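Acyl-ACP thioesterase (Bacteroides thetaiotaomicron, PDB 2ESS) probably hydrolyses the thioester of fatty acyl-[acyl carrier protein], releasing free fatty acids, and binds calcium. Local coordinates at residues H19-F22 against N23-T27; G40-A43 against S44-F48; F48-A51 against T52-D56; S178-Y181 against I182-I185. One frame throughout, in Å; residues are numbered along the deposited sequence.

In the fold
From the N terminus, strand 9-14 leads into a loop where contact 1 folds residues 19-22 back on 23-27 and delivers the chain to helix 28-45. Contact 2 closes the C-terminal end of that helix, and contact 3 begins on the residue where contact 2 ends: Phe48 belongs to both, and their centres lie about 10 Å apart. Helix 50-55 then leads towards strand 58-69. Contact 4 comes much later, within helix 178-186 in the C-terminal HotDog domain, its nearest atoms about 6 Å from those of contact 1. The four follow in series without nesting or crossing, and contacts 1 and 4 both meet the second subunit.

Contact 1. Residues H19-F22 against N23-T27; sequences HVDF and NGRLT
Asp21 turns its carboxylate back to the amides of Asn23 and Arg25, and the side chain can be followed atom by atom. CB lies 4.2 Å from Thr27 CG2. CG stands between the backbone N and the carbonyl carbon (chi1 64°), which brings OD1 to both amides. It accepts from Asn23 N at 2.9 Å and from Arg25 N at 3.1 Å, the donors arriving on opposite faces of the carboxylate plane. OD2 takes two waters, one shared with Leu26 O and the other with Asn23 ND2, and also bonds Tyr167 OH of the second subunit. The side chain thus spans a type I beta turn from Asp21 to Gly24, closed by Gly24 N to Asp21 O at 2.8 Å. With alanine here, the amides of Asn23 and Arg25 are likely to be left without their shared acceptor, and Tyr167 OH would lose this hydrogen bond. Beyond the turn, Asp21 N donates to Arg25 O and Thr27 N to His19 O, flanking a single bridge between Val20 and Leu26. At the two middle positions of the turn, the Asn23 amide runs alongside the Phe22 ring, their planes 53° apart, and Asn23 ND2 donates to Tyr194 O.

Contact 2. Residues G40-A43 against S44-F48; sequences GFHA and SDRGF
The imidazole of His42 and the guanidinium of Arg46 lie flat on each other, their planes 13° apart and their centres separated by 3.7 Å. His42 CD2 sits over the middle of the guanidinium, whereas Arg46 NE lies towards the rim of the imidazole. Arg46 CD adds a CH-pi contact over the ring, and Phe41 O lies near the guanidinium plane at its edge. A second flat group, the Phe48 ring, receives Ala43 CA over one face, 3.9 Å from its centroid, while Ala43 CB touches Phe48 CE1 at 3.6 Å.

CG of His42 is anti to the backbone N (chi1 -179°), which lays the ring against the face of the Arg46 guanidinium. The arginine chain runs extended to NE, and a turn at chi4 (76°) presents NH1 to His42 O at 3.0 Å, in the carbonyl plane and on a lone pair. A leucine in its place has neither the flat group nor the N-H, so the imidazole would probably lose its stacked partner and His42 O its side-chain donor.

These contacts surround the end of helix 28-45, which closes in a Schellman motif: Phe48 N reaches Ala43 O at 3.0 Å, Gly47 N bonds Ser44 O, and Gly47, with positive phi, is the C-prime residue. One turn earlier, Gly40 O accepts from Ser44 N. His42 bonds Lys7 O through NE2 and Arg95 NH2 through ND1. With ND1 accepting and NE2 donating, the imidazole is consistent with a neutral ring, one on which a guanidinium can lie without facing a second full positive charge.

Contact 3. Residues F48-A51 against T52-D56; sequences FGIA and TLNED
Asn54 and Ile50, one helical turn apart, run side by side and point the same way. Ile50 CG2 touches Asn54 OD1 at 3.3 Å and ND2 at 3.6 Å, so a methyl group lies against both ends of the amide. Between their backbones, Asn54 N donates to Ile50 O at 2.8 Å, nearly along the C=O axis. On the neighbouring flank, Leu53 lays CD1 against two successive carbonyls, 3.5 Å from Phe48 O and 3.4 Å from Gly49 O.

Gly49 holds the N-cap position of helix 50-55, and its carbonyl accepts the first helical bond, from Leu53 N at 3.1 Å with an angle of 176° at the hydrogen. Toward the end of the helix the bonding weakens: Glu55 N reaches Ala51 O only weakly, at 3.4 Å.

Further out, the amide of Asn54 is positioned by what follows the helix. A first torsion that puts CG anti to the carbonyl carbon (chi1 -75°) sets the amide alongside Ile50 CG2, and ND2 donates to Tyr58 O, with a weak bond to Thr59 OG1. Ile50 and Leu53 both rest on Trp60 of strand 58-69, whose NE1 bonds Phe48 O. The chemistry is therefore divided: Ile50, Leu53 and the indole bond to Phe48 O fix the helix on Trp60, while the Asn54 amide joins its last turn to the strand that follows.

Contact 4. Residues S178-Y181 against I182-I185; sequences SIRY and IEHI
Arg180 and Glu183 extend side by side from the same flank of helix 178-186, with guanidinium and carboxylate planes 56° apart. The acid comes over one face of the guanidinium, Glu183 OE2 standing 4.1 Å above its centre. Glu183 OE1 forms a salt bridge with Arg180 NH1 at 3.3 Å, but no N-H points at this oxygen and the attraction is one of charge alone. A bend in the arginine chain at chi2 (-75°) carries its tip alongside the glutamate, which is itself extended beyond CG.

Ile179 and Ile182 instead slant across one another, meeting at their CD1 methyls 4.1 Å apart. Farther along, His184 sets CD2 3.0 Å from Arg180 O, the carbonyl that also accepts His184 N, while its NE2 bonds Asp169.

In the C-terminal HotDog domain this helix lies on strands 199-206 and 238-247, Ile182 and Ile185 resting on Met204 and Tyr181 on Val240, while its charged flank meets the second subunit. There Arg180 and Glu183 of that subunit form reciprocal salt bridges with Glu183 and Arg180 here. Two arginines and two glutamates thus gather at the dimer interface, where the acids probably offset the approach of the two arginines.

Contact 1. Residues H19-F22 against N23-T27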
loop_
_atom_site.group_PDB
_atom_site.type_symbol
_atom_site.label_atom_id
_atom_site.label_comp_id
_atom_site.label_asym_id
_atom_site.label_seq_id
_atom_site.Cartn_x
_atom_site.Cartn_y
_atom_site.Cartn_z
ATOM N N HIS A 19 -2.592 -3.970 5.182
ATOM C CA HIS A 19 -1.810 -2.873 5.701
ATOM C C HIS A 19 -1.242 -3.151 7.096
ATOM O O HIS A 19 -0.740 -2.229 7.726
ATOM C CB HIS A 19 -2.695 -1.635 5.779
ATOM C CG HIS A 19 -3.011 -1.049 4.439
ATOM N ND1 HIS A 19 -3.954 -0.058 4.265
ATOM C CD2 HIS A 19 -2.495 -1.306 3.208
ATOM C CE1 HIS A 19 -4.001 0.269 2.983
ATOM N NE2 HIS A 19 -3.125 -0.472 2.324
ATOM N N VAL A 20 -1.333 -4.394 7.562
ATOM C CA VAL A 20 -0.752 -4.779 8.844
ATOM C C VAL A 20 0.301 -5.847 8.684
ATOM O O VAL A 20 0.346 -6.523 7.669
ATOM C CB VAL A 20 -1.823 -5.249 9.860
ATOM C CG1 VAL A 20 -2.839 -4.123 10.112
ATOM C CG2 VAL A 20 -2.433 -6.635 9.437
ATOM N N ASP A 21 1.154 -6.003 9.703
ATOM C CA ASP A 21 2.223 -6.999 9.697
ATOM C C ASP A 21 1.793 -8.318 10.313
ATOM O O ASP A 21 0.607 -8.513 10.620
ATOM C CB ASP A 21 3.496 -6.453 10.370
ATOM C CG ASP A 21 3.316 -6.126 11.887
ATOM O OD1 ASP A 21 2.387 -6.651 12.550
ATOM O OD2 ASP A 21 4.144 -5.319 12.390
ATOM N N PHE A 22 2.755 -9.232 10.478
ATOM C CA PHE A 22 2.442 -10.552 10.975
ATOM C C PHE A 22 1.946 -10.570 12.421
ATOM O O PHE A 22 1.357 -11.568 12.831
ATOM C CB PHE A 22 3.598 -11.538 10.792
ATOM C CG PHE A 22 4.765 -11.271 11.679
ATOM C CD1 PHE A 22 4.840 -11.839 12.948
ATOM C CD2 PHE A 22 5.787 -10.428 11.263
ATOM C CE1 PHE A 22 5.922 -11.597 13.775
ATOM C CE2 PHE A 22 6.890 -10.198 12.087
ATOM C CZ PHE A 22 6.955 -10.771 13.344
ATOM N N ASN A 23 2.148 -9.475 13.156
ATOM C CA ASN A 23 1.528 -9.329 14.503
ATOM C C ASN A 23 0.172 -8.587 14.459
ATOM O O ASN A 23 -0.419 -8.309 15.502
ATOM C CB ASN A 23 2.440 -8.596 15.471
ATOM C CG ASN A 23 3.728 -9.358 15.803
ATOM O OD1 ASN A 23 3.732 -10.557 16.061
ATOM N ND2 ASN A 23 4.844 -8.619 15.782
ATOM N N GLY A 24 -0.330 -8.316 13.261
ATOM C CA GLY A 24 -1.628 -7.640 13.071
ATOM C C GLY A 24 -1.616 -6.138 13.309
ATOM O O GLY A 24 -2.652 -5.543 13.471
ATOM N N ARG A 25 -0.438 -5.529 13.356
ATOM C CA ARG A 25 -0.299 -4.095 13.636
ATOM C C ARG A 25 0.035 -3.376 12.371
ATOM O O ARG A 25 0.784 -3.892 11.551
ATOM C CB ARG A 25 0.868 -3.847 14.600
ATOM C CG ARG A 25 0.746 -4.555 15.924
ATOM C CD ARG A 25 -0.208 -3.816 16.784
ATOM N NE ARG A 25 -0.662 -4.613 17.909
ATOM C CZ ARG A 25 -1.464 -4.160 18.862
ATOM N NH1 ARG A 25 -1.860 -2.902 18.851
ATOM N NH2 ARG A 25 -1.858 -4.974 19.849
ATOM N N LEU A 26 -0.512 -2.176 12.248
ATOM C CA LEU A 26 -0.322 -1.284 11.107
ATOM C C LEU A 26 1.171 -1.145 10.824
ATOM O O LEU A 26 1.995 -1.025 11.755
ATOM C CB LEU A 26 -0.924 0.084 11.433
ATOM C CG LEU A 26 -1.262 1.065 10.286
ATOM C CD1 LEU A 26 -2.489 0.548 9.551
ATOM C CD2 LEU A 26 -1.525 2.490 10.844
ATOM N N THR A 27 1.546 -1.195 9.555
ATOM C CA THR A 27 2.950 -1.155 9.240
ATOM C C THR A 27 3.387 0.330 9.274
ATOM O O THR A 27 2.572 1.237 9.059
ATOM C CB THR A 27 3.276 -1.776 7.854
ATOM O OG1 THR A 27 2.659 -0.992 6.829
ATOM C CG2 THR A 27 2.784 -3.258 7.753
HETATM O O HOH W 1 3.920 -2.570 12.745
HETATM O O HOH W 2 4.627 -5.807 15.076
HETATM O O HOH W 3 2.283 -12.966 15.669
#

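Contact 2. Residues G40-A43 against S44-F48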
loop_
_atom_site.group_PDB
_atom_site.type_symbol
_atom_site.label_atom_id
_atom_site.label_comp_id
_atom_site.label_asym_id
_atom_site.label_seq_id
_atom_site.Cartn_x
_atom_site.Cartn_y
_atom_site.Cartn_z
ATOM N N GLY A 40 -1.261 16.624 3.090
ATOM C CA GLY A 40 -1.820 17.041 1.844
ATOM C C GLY A 40 -3.280 17.437 1.916
ATOM O O GLY A 40 -3.618 18.451 1.362
ATOM N N PHE A 41 -4.133 16.670 2.608
ATOM C CA PHE A 41 -5.548 17.047 2.746
ATOM C C PHE A 41 -5.659 18.415 3.450
ATOM O O PHE A 41 -6.473 19.284 3.084
ATOM C CB PHE A 41 -6.389 16.069 3.594
ATOM C CG PHE A 41 -6.349 14.603 3.149
ATOM C CD1 PHE A 41 -6.327 14.239 1.805
ATOM C CD2 PHE A 41 -6.396 13.578 4.123
ATOM C CE1 PHE A 41 -6.301 12.859 1.431
ATOM C CE2 PHE A 41 -6.372 12.213 3.769
ATOM C CZ PHE A 41 -6.324 11.851 2.420
ATOM N N HIS A 42 -4.858 18.562 4.479
ATOM C CA HIS A 42 -4.935 19.704 5.391
ATOM C C HIS A 42 -4.484 20.959 4.632
ATOM O O HIS A 42 -5.209 21.939 4.610
ATOM C CB HIS A 42 -4.096 19.437 6.640
ATOM C CG HIS A 42 -4.132 20.533 7.653
ATOM N ND1 HIS A 42 -3.268 21.604 7.620
ATOM C CD2 HIS A 42 -4.929 20.722 8.738
ATOM C CE1 HIS A 42 -3.546 22.417 8.634
ATOM N NE2 HIS A 42 -4.548 21.903 9.328
ATOM N N ALA A 43 -3.338 20.880 3.965
ATOM C CA ALA A 43 -2.798 21.981 3.170
ATOM C C ALA A 43 -3.727 22.345 2.014
ATOM O O ALA A 43 -3.974 23.513 1.788
ATOM C CB ALA A 43 -1.384 21.658 2.600
ATOM N N SER A 44 -4.229 21.344 1.292
ATOM C CA SER A 44 -5.007 21.616 0.089
ATOM C C SER A 44 -6.334 22.246 0.436
ATOM O O SER A 44 -6.751 23.206 -0.203
ATOM C CB SER A 44 -5.207 20.360 -0.770
ATOM O OG SER A 44 -5.710 19.297 -0.002
ATOM N N ASP A 45 -6.965 21.746 1.472
ATOM C CA ASP A 45 -8.216 22.316 1.893
ATOM C C ASP A 45 -8.062 23.765 2.310
ATOM O O ASP A 45 -9.035 24.478 2.318
ATOM C CB ASP A 45 -8.829 21.511 3.041
ATOM C CG ASP A 45 -9.377 20.138 2.583
ATOM O OD1 ASP A 45 -9.472 19.874 1.349
ATOM O OD2 ASP A 45 -9.691 19.313 3.468
ATOM N N ARG A 46 -6.873 24.183 2.713
ATOM C CA ARG A 46 -6.693 25.536 3.222
ATOM C C ARG A 46 -5.901 26.395 2.271
ATOM O O ARG A 46 -5.560 27.519 2.600
ATOM C CB ARG A 46 -5.989 25.472 4.576
ATOM C CG ARG A 46 -6.881 24.942 5.662
ATOM C CD ARG A 46 -6.079 24.343 6.753
ATOM N NE ARG A 46 -6.922 23.758 7.783
ATOM C CZ ARG A 46 -7.573 22.601 7.673
ATOM N NH1 ARG A 46 -7.489 21.839 6.586
ATOM N NH2 ARG A 46 -8.305 22.184 8.682
ATOM N N GLY A 47 -5.592 25.864 1.097
ATOM C CA GLY A 47 -4.986 26.676 0.014
ATOM C C GLY A 47 -3.508 26.947 0.165
ATOM O O GLY A 47 -3.023 27.978 -0.292
ATOM N N PHE A 48 -2.758 26.032 0.773
ATOM C CA PHE A 48 -1.312 26.173 0.815
ATOM C C PHE A 48 -0.572 24.887 0.465
ATOM O O PHE A 48 0.602 24.718 0.803
ATOM C CB PHE A 48 -0.805 26.770 2.141
ATOM C CG PHE A 48 -1.138 25.998 3.382
ATOM C CD1 PHE A 48 -0.345 24.922 3.799
ATOM C CD2 PHE A 48 -2.206 26.402 4.189
ATOM C CE1 PHE A 48 -0.623 24.268 4.972
ATOM C CE2 PHE A 48 -2.515 25.736 5.382
ATOM C CZ PHE A 48 -1.718 24.668 5.773
#

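Contact 3. Residues F48-A51 against T52-D56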
loop_
_atom_site.group_PDB
_atom_site.type_symbol
_atom_site.label_atom_id
_atom_site.label_comp_id
_atom_site.label_asym_id
_atom_site.label_seq_id
_atom_site.Cartn_x
_atom_site.Cartn_y
_atom_site.Cartn_z
ATOM N N PHE A 48 -2.758 26.032 0.773
ATOM C CA PHE A 48 -1.312 26.173 0.815
ATOM C C PHE A 48 -0.572 24.887 0.465
ATOM O O PHE A 48 0.602 24.718 0.803
ATOM C CB PHE A 48 -0.805 26.770 2.141
ATOM C CG PHE A 48 -1.138 25.998 3.382
ATOM C CD1 PHE A 48 -0.345 24.922 3.799
ATOM C CD2 PHE A 48 -2.206 26.402 4.189
ATOM C CE1 PHE A 48 -0.623 24.268 4.972
ATOM C CE2 PHE A 48 -2.515 25.736 5.382
ATOM C CZ PHE A 48 -1.718 24.668 5.773
ATOM N N GLY A 49 -1.269 24.015 -0.239
ATOM C CA GLY A 49 -0.727 22.785 -0.733
ATOM C C GLY A 49 0.049 22.915 -2.036
ATOM O O GLY A 49 0.286 24.009 -2.559
ATOM N N ILE A 50 0.482 21.766 -2.547
ATOM C CA ILE A 50 1.296 21.724 -3.744
ATOM C C ILE A 50 0.625 22.452 -4.932
ATOM O O ILE A 50 1.259 23.246 -5.614
ATOM C CB ILE A 50 1.655 20.251 -4.100
ATOM C CG1 ILE A 50 2.646 19.716 -3.048
ATOM C CG2 ILE A 50 2.282 20.175 -5.543
ATOM C CD1 ILE A 50 3.145 18.298 -3.243
ATOM N N ALA A 51 -0.658 22.193 -5.152
ATOM C CA ALA A 51 -1.408 22.799 -6.268
ATOM C C ALA A 51 -1.282 24.333 -6.294
ATOM O O ALA A 51 -0.995 24.913 -7.332
ATOM C CB ALA A 51 -2.899 22.374 -6.213
ATOM N N THR A 52 -1.512 24.968 -5.143
ATOM C CA THR A 52 -1.437 26.414 -5.012
ATOM C C THR A 52 -0.019 26.874 -5.235
ATOM O O THR A 52 0.228 27.758 -6.039
ATOM C CB THR A 52 -1.872 26.861 -3.610
ATOM O OG1 THR A 52 -3.243 26.482 -3.402
ATOM C CG2 THR A 52 -1.707 28.383 -3.422
ATOM N N LEU A 53 0.929 26.263 -4.536
ATOM C CA LEU A 53 2.354 26.624 -4.723
ATOM C C LEU A 53 2.795 26.547 -6.200
ATOM O O LEU A 53 3.533 27.426 -6.688
ATOM C CB LEU A 53 3.253 25.759 -3.839
ATOM C CG LEU A 53 3.658 26.363 -2.501
ATOM C CD1 LEU A 53 2.443 26.479 -1.608
ATOM C CD2 LEU A 53 4.795 25.558 -1.834
ATOM N N ASN A 54 2.371 25.491 -6.884
ATOM C CA ASN A 54 2.784 25.224 -8.278
ATOM C C ASN A 54 2.350 26.335 -9.237
ATOM O O ASN A 54 3.062 26.664 -10.199
ATOM C CB ASN A 54 2.217 23.874 -8.787
ATOM C CG ASN A 54 2.913 22.622 -8.242
ATOM O OD1 ASN A 54 2.456 21.530 -8.550
ATOM N ND2 ASN A 54 3.973 22.753 -7.445
ATOM N N GLU A 55 1.208 26.961 -8.958
ATOM C CA GLU A 55 0.749 28.079 -9.768
ATOM C C GLU A 55 1.712 29.249 -9.756
ATOM O O GLU A 55 1.724 30.029 -10.690
ATOM C CB GLU A 55 -0.632 28.578 -9.325
ATOM C CG GLU A 55 -1.730 27.540 -9.447
ATOM C CD GLU A 55 -3.142 28.174 -9.272
ATOM O OE1 GLU A 55 -3.420 29.211 -9.942
ATOM O OE2 GLU A 55 -3.943 27.622 -8.479
ATOM N N ASP A 56 2.515 29.367 -8.699
ATOM C CA ASP A 56 3.554 30.425 -8.641
ATOM C C ASP A 56 4.979 29.930 -8.781
ATOM O O ASP A 56 5.913 30.680 -8.538
ATOM C CB ASP A 56 3.423 31.178 -7.343
ATOM C CG ASP A 56 2.249 32.110 -7.362
ATOM O OD1 ASP A 56 2.188 32.968 -8.270
ATOM O OD2 ASP A 56 1.399 31.983 -6.463
#

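Contact 4. Residues S178-Y181 against I182-I185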
loop_
_atom_site.group_PDB
_atom_site.type_symbol
_atom_site.label_atom_id
_atom_site.label_comp_id
_atom_site.label_asym_id
_atom_site.label_seq_id
_atom_site.Cartn_x
_atom_site.Cartn_y
_atom_site.Cartn_z
ATOM N N SER A 178 8.660 8.038 -1.263
ATOM C CA SER A 178 9.001 8.172 0.143
ATOM C C SER A 178 8.713 6.945 0.997
ATOM O O SER A 178 9.512 6.569 1.880
ATOM C CB SER A 178 8.176 9.320 0.729
ATOM O OG SER A 178 8.441 10.509 0.053
ATOM N N ILE A 179 7.559 6.328 0.729
ATOM C CA ILE A 179 7.073 5.190 1.491
ATOM C C ILE A 179 7.793 3.904 1.126
ATOM O O ILE A 179 7.999 3.044 1.973
ATOM C CB ILE A 179 5.542 5.018 1.280
ATOM C CG1 ILE A 179 4.822 6.285 1.709
ATOM C CG2 ILE A 179 4.996 3.870 2.084
ATOM C CD1 ILE A 179 5.256 6.797 3.049
ATOM N N ARG A 180 8.164 3.756 -0.138
ATOM C CA ARG A 180 8.866 2.577 -0.569
ATOM C C ARG A 180 10.231 2.498 0.081
ATOM O O ARG A 180 10.668 1.411 0.417
ATOM C CB ARG A 180 8.995 2.549 -2.090
ATOM C CG ARG A 180 7.651 2.309 -2.774
ATOM C CD ARG A 180 7.254 0.867 -2.642
ATOM N NE ARG A 180 5.839 0.675 -2.912
ATOM C CZ ARG A 180 5.257 -0.527 -2.958
ATOM N NH1 ARG A 180 5.976 -1.633 -2.777
ATOM N NH2 ARG A 180 3.956 -0.627 -3.205
ATOM N N TYR A 181 10.891 3.635 0.314
ATOM C CA TYR A 181 12.142 3.591 1.070
ATOM C C TYR A 181 11.961 3.036 2.484
ATOM O O TYR A 181 12.819 2.308 2.963
ATOM C CB TYR A 181 12.770 4.955 1.185
ATOM C CG TYR A 181 13.400 5.529 -0.053
ATOM C CD1 TYR A 181 14.547 4.956 -0.637
ATOM C CD2 TYR A 181 12.893 6.689 -0.620
ATOM C CE1 TYR A 181 15.161 5.537 -1.765
ATOM C CE2 TYR A 181 13.500 7.271 -1.739
ATOM C CZ TYR A 181 14.636 6.703 -2.299
ATOM O OH TYR A 181 15.187 7.354 -3.394
ATOM N N ILE A 182 10.887 3.448 3.157
ATOM C CA ILE A 182 10.545 2.932 4.490
ATOM C C ILE A 182 10.400 1.411 4.487
ATOM O O ILE A 182 11.035 0.720 5.303
ATOM C CB ILE A 182 9.259 3.585 5.040
ATOM C CG1 ILE A 182 9.485 5.098 5.214
ATOM C CG2 ILE A 182 8.856 2.951 6.377
ATOM C CD1 ILE A 182 8.237 5.876 5.739
ATOM N N GLU A 183 9.579 0.887 3.579
ATOM C CA GLU A 183 9.415 -0.562 3.436
ATOM C C GLU A 183 10.733 -1.298 3.223
ATOM O O GLU A 183 10.987 -2.316 3.859
ATOM C CB GLU A 183 8.508 -0.906 2.260
ATOM C CG GLU A 183 7.019 -0.556 2.473
ATOM C CD GLU A 183 6.113 -0.968 1.270
ATOM O OE1 GLU A 183 6.588 -1.785 0.417
ATOM O OE2 GLU A 183 4.945 -0.477 1.200
ATOM N N HIS A 184 11.568 -0.804 2.307
ATOM C CA HIS A 184 12.838 -1.502 2.053
ATOM C C HIS A 184 13.789 -1.474 3.273
ATOM O O HIS A 184 14.471 -2.429 3.540
ATOM C CB HIS A 184 13.516 -0.956 0.794
ATOM C CG HIS A 184 12.716 -1.182 -0.455
ATOM N ND1 HIS A 184 12.260 -2.429 -0.832
ATOM C CD2 HIS A 184 12.273 -0.318 -1.400
ATOM C CE1 HIS A 184 11.566 -2.319 -1.953
ATOM N NE2 HIS A 184 11.566 -1.050 -2.321
ATOM N N ILE A 185 13.815 -0.371 4.013
ATOM C CA ILE A 185 14.678 -0.259 5.180
ATOM C C ILE A 185 14.228 -1.244 6.258
ATOM O O ILE A 185 15.048 -1.985 6.846
ATOM C CB ILE A 185 14.713 1.216 5.701
ATOM C CG1 ILE A 185 15.481 2.097 4.707
ATOM C CG2 ILE A 185 15.369 1.316 7.082
ATOM C CD1 ILE A 185 15.231 3.537 4.896
#